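Local atomic coordinates of 16 kDa salivary peptide (Culex quinquefasciatus, PDB entry 7KCG), a protein that is a mosquito salivary protein of unknown function with a ricin-type beta-trefoil fold and possibly binds sugars. Residues Glu65-Gln70 with Tyr77-Ile82. Residues are numbered along the deposited sequence; the frame is centred on the assembly and turned at random.
Sequences ELFESQ and YVFLWI. With FMT (formic acid), chain C.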
loop_
_atom_site.group_PDB
_atom_site.type_symbol
_atom_site.label_atom_id
_atom_site.label_comp_id
_atom_site.label_asym_id
_atom_site.label_seq_id
_atom_site.Cartn_x
_atom_site.Cartn_y
_atom_site.Cartn_z
ATOM N N GLU A 65 -6.243 3.109 -8.031
ATOM C CA GLU A 65 -4.813 2.946 -7.779
ATOM C C GLU A 65 -4.409 3.568 -6.454
ATOM O O GLU A 65 -4.875 4.645 -6.087
ATOM C CB GLU A 65 -3.982 3.603 -8.880
ATOM C CG GLU A 65 -3.937 2.888 -10.194
ATOM C CD GLU A 65 -2.849 3.454 -11.092
ATOM O OE1 GLU A 65 -2.960 4.633 -11.512
ATOM O OE2 GLU A 65 -1.877 2.720 -11.368
ATOM N N LEU A 66 -3.508 2.890 -5.747
ATOM C CA LEU A 66 -2.930 3.419 -4.525
ATOM C C LEU A 66 -1.784 4.365 -4.865
ATOM O O LEU A 66 -0.906 4.017 -5.655
ATOM C CB LEU A 66 -2.417 2.256 -3.662
ATOM C CG LEU A 66 -1.893 2.650 -2.294
ATOM C CD1 LEU A 66 -3.066 2.983 -1.401
ATOM C CD2 LEU A 66 -1.052 1.517 -1.699
ATOM N N PHE A 67 -1.777 5.566 -4.280
ATOM C CA PHE A 67 -0.681 6.481 -4.586
ATOM C C PHE A 67 -0.409 7.387 -3.397
ATOM O O PHE A 67 -1.227 7.517 -2.488
ATOM C CB PHE A 67 -0.946 7.308 -5.862
ATOM C CG PHE A 67 -1.947 8.424 -5.685
ATOM C CD1 PHE A 67 -3.297 8.155 -5.648
ATOM C CD2 PHE A 67 -1.523 9.741 -5.611
ATOM C CE1 PHE A 67 -4.221 9.188 -5.511
ATOM C CE2 PHE A 67 -2.449 10.787 -5.465
ATOM C CZ PHE A 67 -3.786 10.502 -5.417
ATOM N N GLU A 68 0.784 7.976 -3.389
ATOM C CA GLU A 68 1.173 8.930 -2.361
ATOM C C GLU A 68 1.098 10.336 -2.935
ATOM O O GLU A 68 1.541 10.578 -4.060
ATOM C CB GLU A 68 2.587 8.661 -1.839
ATOM C CG GLU A 68 3.008 9.651 -0.750
ATOM C CD GLU A 68 4.408 9.413 -0.208
ATOM O OE1 GLU A 68 5.049 8.404 -0.580
ATOM O OE2 GLU A 68 4.875 10.243 0.605
ATOM N N SER A 69 0.565 11.260 -2.140
ATOM C CA SER A 69 0.180 12.584 -2.606
ATOM C C SER A 69 1.198 13.643 -2.204
ATOM O O SER A 69 1.945 13.491 -1.236
ATOM C CB SER A 69 -1.200 12.946 -2.050
ATOM O OG SER A 69 -1.501 14.329 -2.206
ATOM N N GLN A 70 1.199 14.745 -2.957
ATOM C CA GLN A 70 1.958 15.922 -2.547
ATOM C C GLN A 70 1.387 16.531 -1.275
ATOM O O GLN A 70 2.138 17.065 -0.451
ATOM C CB GLN A 70 1.968 16.964 -3.663
ATOM C CG GLN A 70 2.967 16.685 -4.774
ATOM C CD GLN A 70 3.994 17.797 -4.921
ATOM O OE1 GLN A 70 3.708 18.849 -5.497
ATOM N NE2 GLN A 70 5.194 17.572 -4.388
ATOM N N TYR A 77 -0.147 12.206 2.631
ATOM C CA TYR A 77 -1.351 11.415 2.454
ATOM C C TYR A 77 -1.087 10.246 1.515
ATOM O O TYR A 77 -0.313 10.357 0.559
ATOM C CB TYR A 77 -2.464 12.265 1.859
ATOM C CG TYR A 77 -3.265 13.100 2.832
ATOM C CD1 TYR A 77 -4.290 12.535 3.578
ATOM C CD2 TYR A 77 -3.027 14.462 2.967
ATOM C CE1 TYR A 77 -5.043 13.299 4.456
ATOM C CE2 TYR A 77 -3.778 15.239 3.847
ATOM C CZ TYR A 77 -4.784 14.652 4.585
ATOM O OH TYR A 77 -5.536 15.417 5.461
ATOM N N VAL A 78 -1.778 9.140 1.772
ATOM C CA VAL A 78 -1.856 8.005 0.865
ATOM C C VAL A 78 -3.314 7.856 0.474
ATOM O O VAL A 78 -4.175 7.734 1.350
ATOM C CB VAL A 78 -1.338 6.714 1.521
ATOM C CG1 VAL A 78 -1.630 5.540 0.624
ATOM C CG2 VAL A 78 0.141 6.836 1.822
ATOM N N PHE A 79 -3.593 7.855 -0.834
ATOM C CA PHE A 79 -4.953 7.891 -1.356
ATOM C C PHE A 79 -5.197 6.770 -2.357
ATOM O O PHE A 79 -4.271 6.235 -2.960
ATOM C CB PHE A 79 -5.246 9.202 -2.117
ATOM C CG PHE A 79 -5.220 10.436 -1.279
ATOM C CD1 PHE A 79 -5.996 10.543 -0.147
ATOM C CD2 PHE A 79 -4.442 11.520 -1.660
ATOM C CE1 PHE A 79 -5.987 11.697 0.603
ATOM C CE2 PHE A 79 -4.433 12.679 -0.914
ATOM C CZ PHE A 79 -5.210 12.763 0.222
ATOM N N LEU A 80 -6.477 6.479 -2.577
ATOM C CA LEU A 80 -6.955 5.806 -3.775
ATOM C C LEU A 80 -7.441 6.850 -4.787
ATOM O O LEU A 80 -8.112 7.813 -4.415
ATOM C CB LEU A 80 -8.081 4.833 -3.429
ATOM C CG LEU A 80 -7.682 3.673 -2.518
ATOM C CD1 LEU A 80 -8.835 2.711 -2.330
ATOM C CD2 LEU A 80 -6.475 2.968 -3.123
ATOM N N TRP A 81 -7.093 6.653 -6.062
ATOM C CA TRP A 81 -7.297 7.654 -7.120
ATOM C C TRP A 81 -8.666 7.439 -7.768
ATOM O O TRP A 81 -8.819 6.595 -8.654
ATOM C CB TRP A 81 -6.148 7.557 -8.118
ATOM C CG TRP A 81 -6.124 8.539 -9.246
ATOM C CD1 TRP A 81 -5.943 8.249 -10.559
ATOM C CD2 TRP A 81 -6.224 9.966 -9.160
ATOM N NE1 TRP A 81 -5.962 9.398 -11.307
ATOM C CE2 TRP A 81 -6.124 10.467 -10.469
ATOM C CE3 TRP A 81 -6.397 10.863 -8.108
ATOM C CZ2 TRP A 81 -6.192 11.827 -10.755
ATOM C CZ3 TRP A 81 -6.463 12.213 -8.394
ATOM C CH2 TRP A 81 -6.366 12.681 -9.706
ATOM N N ILE A 82 -9.706 8.168 -7.358
ATOM C CA ILE A 82 -11.090 7.895 -7.873
ATOM C C ILE A 82 -11.230 8.183 -9.371
ATOM O O ILE A 82 -11.911 7.419 -10.042
ATOM C CB ILE A 82 -12.145 8.649 -7.044
ATOM C CG1 ILE A 82 -11.955 8.414 -5.547
ATOM C CG2 ILE A 82 -13.556 8.292 -7.478
ATOM C CD1 ILE A 82 -12.992 9.103 -4.699
HETATM C C FMT C . -1.880 14.485 -5.507
HETATM O O1 FMT C . -0.685 14.677 -5.416
HETATM O O2 FMT C . -2.760 14.784 -4.610
HETATM O O HOH W 1 -7.353 5.022 -9.914
#
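The Phe67 ring turns back over its partner strand, where it meets the Phe79 ring only obliquely and also reaches Trp81, making a three-residue aromatic cluster on one face of an antiparallel strand pair. Phe67 CG sits between its backbone N and carbonyl carbon (chi1 75°), and the ring end comes nearer the other strand. Phe67 CE1 touches Phe79 CB at 3.5 Å and Trp81 CB at 3.6 Å. Phe67 CZ meets Trp81 CE3 at 3.8 Å. The Phe67 ring and the six-membered ring of Trp81 are steeply turned, with planes at 82°. Ser69 CB comes within 3.4 Å of Phe79 CE2. A formic acid, probably from the crystallisation liquor, meets the Phe67 edge and is hydrogen-bonded by Ser69 OG, Gln70 N and Arg34 NE. On the face of Leu66, Leu66 CD1 reaches Val78 CG1 at 3.6 Å and Leu80 CD2 at 3.8 Å. Phe67 N donates to Phe79 O and Phe79 N to Phe67 O, both at 2.9 Å. The hydrogen bonds Trp81 N to Glu65 O and Ser69 N to Tyr77 O extend the pairing. This buried pair of antiparallel strands belongs to the beta-trefoil: strand 64-69 also pairs with strand 54-59, and strand 76-81 with strand 34-40, where Val37 packs on Leu66 and Leu80.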